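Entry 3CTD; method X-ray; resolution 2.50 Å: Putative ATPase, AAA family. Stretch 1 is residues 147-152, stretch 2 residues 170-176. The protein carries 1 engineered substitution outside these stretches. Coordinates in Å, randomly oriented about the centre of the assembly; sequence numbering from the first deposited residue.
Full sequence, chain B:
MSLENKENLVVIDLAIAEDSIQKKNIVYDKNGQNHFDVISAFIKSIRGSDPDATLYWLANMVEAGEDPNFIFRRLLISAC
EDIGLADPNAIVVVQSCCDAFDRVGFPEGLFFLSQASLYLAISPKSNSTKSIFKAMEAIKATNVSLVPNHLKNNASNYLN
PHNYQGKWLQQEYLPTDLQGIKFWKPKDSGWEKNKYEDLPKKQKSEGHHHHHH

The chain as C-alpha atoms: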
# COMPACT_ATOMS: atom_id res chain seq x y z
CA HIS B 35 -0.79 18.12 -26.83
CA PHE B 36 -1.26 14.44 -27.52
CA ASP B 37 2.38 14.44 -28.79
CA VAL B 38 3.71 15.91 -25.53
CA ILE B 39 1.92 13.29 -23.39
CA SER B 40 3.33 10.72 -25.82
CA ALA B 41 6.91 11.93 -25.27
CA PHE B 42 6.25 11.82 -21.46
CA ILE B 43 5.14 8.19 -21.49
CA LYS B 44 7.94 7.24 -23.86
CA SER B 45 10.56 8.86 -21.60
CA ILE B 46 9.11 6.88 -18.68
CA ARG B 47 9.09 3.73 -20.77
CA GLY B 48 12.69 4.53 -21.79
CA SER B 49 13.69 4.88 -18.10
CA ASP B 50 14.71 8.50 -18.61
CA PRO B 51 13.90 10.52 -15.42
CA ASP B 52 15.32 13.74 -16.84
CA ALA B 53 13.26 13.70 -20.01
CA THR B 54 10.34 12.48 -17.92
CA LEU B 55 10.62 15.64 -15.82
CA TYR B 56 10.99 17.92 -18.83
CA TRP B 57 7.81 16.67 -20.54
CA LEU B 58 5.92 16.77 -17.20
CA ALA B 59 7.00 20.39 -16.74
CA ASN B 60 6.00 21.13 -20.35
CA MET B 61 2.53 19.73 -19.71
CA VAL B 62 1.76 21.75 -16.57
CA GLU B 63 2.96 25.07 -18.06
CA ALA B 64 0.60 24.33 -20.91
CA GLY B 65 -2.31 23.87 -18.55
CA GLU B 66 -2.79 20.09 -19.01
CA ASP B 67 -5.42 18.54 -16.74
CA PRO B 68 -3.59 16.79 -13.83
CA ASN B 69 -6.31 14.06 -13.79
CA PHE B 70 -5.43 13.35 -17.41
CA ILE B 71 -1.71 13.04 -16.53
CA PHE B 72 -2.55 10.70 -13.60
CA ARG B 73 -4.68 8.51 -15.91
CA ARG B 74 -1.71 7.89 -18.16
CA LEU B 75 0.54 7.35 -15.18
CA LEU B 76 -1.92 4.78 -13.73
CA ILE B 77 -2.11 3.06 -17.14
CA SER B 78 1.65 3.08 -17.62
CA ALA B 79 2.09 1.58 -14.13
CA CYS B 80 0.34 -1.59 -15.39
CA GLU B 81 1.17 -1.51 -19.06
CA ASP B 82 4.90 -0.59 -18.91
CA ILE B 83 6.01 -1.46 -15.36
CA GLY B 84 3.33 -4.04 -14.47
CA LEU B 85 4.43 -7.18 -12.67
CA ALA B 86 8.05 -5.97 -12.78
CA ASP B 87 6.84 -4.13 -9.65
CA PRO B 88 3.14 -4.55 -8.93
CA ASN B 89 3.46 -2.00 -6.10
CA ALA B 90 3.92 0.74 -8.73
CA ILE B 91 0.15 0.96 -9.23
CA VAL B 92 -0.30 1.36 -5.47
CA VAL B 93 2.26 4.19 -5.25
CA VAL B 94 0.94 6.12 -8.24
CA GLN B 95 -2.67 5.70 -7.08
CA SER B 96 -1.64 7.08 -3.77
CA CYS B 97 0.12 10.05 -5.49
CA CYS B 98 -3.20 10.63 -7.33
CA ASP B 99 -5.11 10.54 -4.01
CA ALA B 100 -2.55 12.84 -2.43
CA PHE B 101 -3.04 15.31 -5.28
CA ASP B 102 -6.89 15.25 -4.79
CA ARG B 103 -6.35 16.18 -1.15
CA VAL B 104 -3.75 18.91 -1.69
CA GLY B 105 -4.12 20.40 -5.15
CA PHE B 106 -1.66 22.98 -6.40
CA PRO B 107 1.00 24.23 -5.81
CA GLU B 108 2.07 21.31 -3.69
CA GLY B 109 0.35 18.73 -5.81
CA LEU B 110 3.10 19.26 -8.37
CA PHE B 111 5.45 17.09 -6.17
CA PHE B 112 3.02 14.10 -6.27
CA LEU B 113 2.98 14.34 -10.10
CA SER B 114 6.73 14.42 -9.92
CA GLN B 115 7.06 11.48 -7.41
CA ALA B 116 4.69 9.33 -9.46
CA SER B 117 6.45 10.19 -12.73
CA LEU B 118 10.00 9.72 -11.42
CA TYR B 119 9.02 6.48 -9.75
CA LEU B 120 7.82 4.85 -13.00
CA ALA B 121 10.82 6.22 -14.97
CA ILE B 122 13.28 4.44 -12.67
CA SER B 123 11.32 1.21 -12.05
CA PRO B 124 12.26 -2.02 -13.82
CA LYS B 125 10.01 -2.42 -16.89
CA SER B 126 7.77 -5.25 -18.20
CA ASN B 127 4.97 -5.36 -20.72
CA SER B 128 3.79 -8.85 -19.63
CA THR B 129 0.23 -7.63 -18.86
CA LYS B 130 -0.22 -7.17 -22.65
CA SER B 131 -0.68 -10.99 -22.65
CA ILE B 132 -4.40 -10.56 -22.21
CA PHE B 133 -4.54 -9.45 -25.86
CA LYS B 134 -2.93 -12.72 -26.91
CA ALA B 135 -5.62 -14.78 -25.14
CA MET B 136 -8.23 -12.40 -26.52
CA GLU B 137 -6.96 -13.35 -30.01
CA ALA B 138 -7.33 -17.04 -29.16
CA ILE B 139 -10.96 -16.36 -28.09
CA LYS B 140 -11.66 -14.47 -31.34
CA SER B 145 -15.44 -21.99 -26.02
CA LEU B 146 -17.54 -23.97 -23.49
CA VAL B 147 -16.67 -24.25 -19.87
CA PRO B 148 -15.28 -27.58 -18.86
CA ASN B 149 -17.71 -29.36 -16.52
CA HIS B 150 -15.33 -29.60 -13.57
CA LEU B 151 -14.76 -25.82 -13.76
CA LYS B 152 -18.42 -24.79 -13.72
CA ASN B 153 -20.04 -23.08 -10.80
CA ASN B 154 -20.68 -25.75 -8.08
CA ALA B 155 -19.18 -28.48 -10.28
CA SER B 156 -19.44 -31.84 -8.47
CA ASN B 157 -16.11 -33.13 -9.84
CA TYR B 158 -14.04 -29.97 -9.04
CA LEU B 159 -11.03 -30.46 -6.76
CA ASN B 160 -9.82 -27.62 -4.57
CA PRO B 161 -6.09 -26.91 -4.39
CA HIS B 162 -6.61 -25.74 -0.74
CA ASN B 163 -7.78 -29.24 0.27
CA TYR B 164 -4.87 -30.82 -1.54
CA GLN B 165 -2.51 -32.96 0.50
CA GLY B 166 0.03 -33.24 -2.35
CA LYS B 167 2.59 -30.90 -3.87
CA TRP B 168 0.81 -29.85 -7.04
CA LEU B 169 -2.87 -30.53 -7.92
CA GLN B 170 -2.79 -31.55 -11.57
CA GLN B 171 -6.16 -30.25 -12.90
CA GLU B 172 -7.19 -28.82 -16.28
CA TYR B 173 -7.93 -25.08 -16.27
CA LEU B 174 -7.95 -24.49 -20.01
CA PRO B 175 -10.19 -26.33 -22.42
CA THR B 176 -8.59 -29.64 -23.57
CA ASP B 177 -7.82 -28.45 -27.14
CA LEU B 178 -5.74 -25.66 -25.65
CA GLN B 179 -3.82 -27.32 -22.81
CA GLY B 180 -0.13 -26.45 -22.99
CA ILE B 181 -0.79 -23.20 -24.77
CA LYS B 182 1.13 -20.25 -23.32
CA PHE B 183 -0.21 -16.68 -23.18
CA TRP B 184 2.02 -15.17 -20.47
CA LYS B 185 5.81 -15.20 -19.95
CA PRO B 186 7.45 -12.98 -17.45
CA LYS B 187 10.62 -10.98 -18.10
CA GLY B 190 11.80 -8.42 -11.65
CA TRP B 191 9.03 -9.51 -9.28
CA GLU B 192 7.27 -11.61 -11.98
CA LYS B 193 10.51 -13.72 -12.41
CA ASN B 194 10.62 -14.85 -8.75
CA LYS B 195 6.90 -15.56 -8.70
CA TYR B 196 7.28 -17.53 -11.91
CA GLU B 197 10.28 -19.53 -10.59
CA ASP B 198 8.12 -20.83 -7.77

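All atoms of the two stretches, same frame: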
# COMPACT_ATOMS: atom_id res chain seq x y z
N VAL B 147 -17.45 -24.12 -21.07
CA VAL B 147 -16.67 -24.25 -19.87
C VAL B 147 -16.53 -25.71 -19.56
O VAL B 147 -17.50 -26.43 -19.62
CB VAL B 147 -17.24 -23.44 -18.69
CG1 VAL B 147 -16.31 -23.57 -17.50
CG2 VAL B 147 -17.36 -22.00 -19.07
N PRO B 148 -15.31 -26.17 -19.25
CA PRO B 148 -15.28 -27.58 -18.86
C PRO B 148 -16.17 -27.84 -17.64
O PRO B 148 -16.23 -27.00 -16.73
CB PRO B 148 -13.80 -27.83 -18.53
CG PRO B 148 -13.04 -26.79 -19.37
CD PRO B 148 -13.98 -25.61 -19.56
N ASN B 149 -16.86 -28.97 -17.63
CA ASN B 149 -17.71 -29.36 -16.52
C ASN B 149 -17.12 -29.20 -15.12
O ASN B 149 -17.80 -28.71 -14.21
CB ASN B 149 -18.33 -30.76 -16.74
CG ASN B 149 -19.16 -30.83 -18.05
OD1 ASN B 149 -19.74 -29.82 -18.52
ND2 ASN B 149 -19.22 -32.02 -18.64
N HIS B 150 -15.87 -29.61 -14.93
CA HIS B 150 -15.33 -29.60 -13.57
C HIS B 150 -14.97 -28.18 -13.10
O HIS B 150 -14.55 -28.00 -11.98
CB HIS B 150 -14.12 -30.52 -13.46
CG HIS B 150 -12.95 -30.05 -14.24
ND1 HIS B 150 -12.86 -30.20 -15.60
CD2 HIS B 150 -11.82 -29.42 -13.86
CE1 HIS B 150 -11.74 -29.68 -16.04
NE2 HIS B 150 -11.08 -29.19 -15.00
N LEU B 151 -15.13 -27.20 -14.00
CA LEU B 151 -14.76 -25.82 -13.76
C LEU B 151 -15.99 -24.94 -13.67
O LEU B 151 -15.85 -23.75 -13.42
CB LEU B 151 -13.85 -25.27 -14.85
CG LEU B 151 -12.49 -25.95 -15.00
CD1 LEU B 151 -11.64 -25.28 -16.09
CD2 LEU B 151 -11.78 -26.02 -13.68
N LYS B 152 -17.17 -25.52 -13.88
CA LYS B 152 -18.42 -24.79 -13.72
C LYS B 152 -18.71 -24.42 -12.28
O LYS B 152 -18.19 -25.01 -11.32
CB LYS B 152 -19.60 -25.60 -14.26
CG LYS B 152 -19.69 -25.64 -15.79
CD LYS B 152 -20.99 -26.29 -16.25
CE LYS B 152 -20.79 -26.90 -17.62
NZ LYS B 152 -22.04 -26.77 -18.41
N GLN B 170 -2.70 -31.58 -10.11
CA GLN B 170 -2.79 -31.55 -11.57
C GLN B 170 -4.29 -31.53 -12.04
O GLN B 170 -5.00 -32.54 -11.95
CB GLN B 170 -1.96 -32.70 -12.16
CG GLN B 170 -2.12 -32.89 -13.66
CD GLN B 170 -1.14 -33.92 -14.21
OE1 GLN B 170 -0.65 -34.78 -13.47
NE2 GLN B 170 -0.84 -33.82 -15.51
N GLN B 171 -4.77 -30.37 -12.48
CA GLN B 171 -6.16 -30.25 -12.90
C GLN B 171 -6.22 -29.32 -14.11
O GLN B 171 -5.50 -28.35 -14.18
CB GLN B 171 -7.05 -29.73 -11.73
CG GLN B 171 -8.55 -29.56 -12.02
CD GLN B 171 -9.36 -29.32 -10.75
OE1 GLN B 171 -10.31 -30.03 -10.48
NE2 GLN B 171 -8.98 -28.30 -9.97
N GLU B 172 -7.10 -29.61 -15.05
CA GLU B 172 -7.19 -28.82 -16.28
C GLU B 172 -7.91 -27.53 -15.99
O GLU B 172 -9.01 -27.56 -15.41
CB GLU B 172 -7.99 -29.58 -17.36
CG GLU B 172 -7.50 -31.00 -17.69
CD GLU B 172 -8.48 -31.80 -18.60
OE1 GLU B 172 -9.29 -31.15 -19.31
OE2 GLU B 172 -8.44 -33.06 -18.61
N TYR B 173 -7.34 -26.41 -16.44
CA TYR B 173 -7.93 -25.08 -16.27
C TYR B 173 -8.29 -24.45 -17.60
O TYR B 173 -9.14 -23.54 -17.69
CB TYR B 173 -7.01 -24.18 -15.42
CG TYR B 173 -6.93 -24.70 -13.97
CD1 TYR B 173 -8.08 -24.82 -13.19
CD2 TYR B 173 -5.72 -25.08 -13.40
CE1 TYR B 173 -8.03 -25.31 -11.88
CE2 TYR B 173 -5.64 -25.56 -12.10
CZ TYR B 173 -6.81 -25.69 -11.35
OH TYR B 173 -6.80 -26.21 -10.07
N LEU B 174 -7.66 -24.95 -18.65
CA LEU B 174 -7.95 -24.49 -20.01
C LEU B 174 -8.80 -25.57 -20.64
O LEU B 174 -8.74 -26.72 -20.23
CB LEU B 174 -6.66 -24.32 -20.82
CG LEU B 174 -5.90 -23.01 -20.61
CD1 LEU B 174 -4.37 -23.21 -20.81
CD2 LEU B 174 -6.43 -21.96 -21.52
N PRO B 175 -9.56 -25.22 -21.67
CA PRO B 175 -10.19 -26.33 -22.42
C PRO B 175 -9.14 -27.32 -22.96
O PRO B 175 -8.01 -26.91 -23.24
CB PRO B 175 -10.87 -25.63 -23.59
CG PRO B 175 -10.96 -24.09 -23.14
CD PRO B 175 -9.73 -23.89 -22.30
N THR B 176 -9.51 -28.59 -23.10
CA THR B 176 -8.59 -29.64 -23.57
C THR B 176 -7.85 -29.32 -24.87
O THR B 176 -6.66 -29.63 -24.97
CB THR B 176 -9.28 -31.08 -23.71
OG1 THR B 176 -10.28 -31.10 -24.75
CG2 THR B 176 -9.95 -31.48 -22.43

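The contact is a small side-chain-to-backbone junction, burying 274 Å² in all, in which one histidine hydrogen bond at one end is followed by carbon packing from a leucine and, further along, a proline. The bond runs from His150 NE2 to Glu172 O at 2.7 Å, with an N-H...acceptor angle of 160°; the acceptor lies at the ring edge, near its plane, as a ring nitrogen donor requires. A chi1 of 67° (p) carries the imidazole across the gap, and its CD2 also packs 3.8 Å from Gln171 CG. The acceptor is a main-chain carbonyl, so the Glu172 carboxylate takes no part in the bond; the residue is exposed.

Leu151, buried and in the m,t rotamer, places CD1 3.4 Å from Tyr173 O, while its CD2 meets Tyr173 CD1 at 3.9 Å. Tyr173 points its CA-to-CB bond away, yet its ring still offers carbon to the leucine; its OH accepts a hydrogen bond from Gln171 NE2 at 3.0 Å, which ties two side chains of the same stretch together. At the other end Pro148 CG rests 4.2 Å from Pro175 CA, a loose carbon-to-backbone contact.

The 3-10 segment 149-151 carries His150 and Leu151, and Pro148 directly precedes it; Leu151 N donates to Pro148 O at 3.0 Å, and all three CA-to-CB bonds point toward the second stretch.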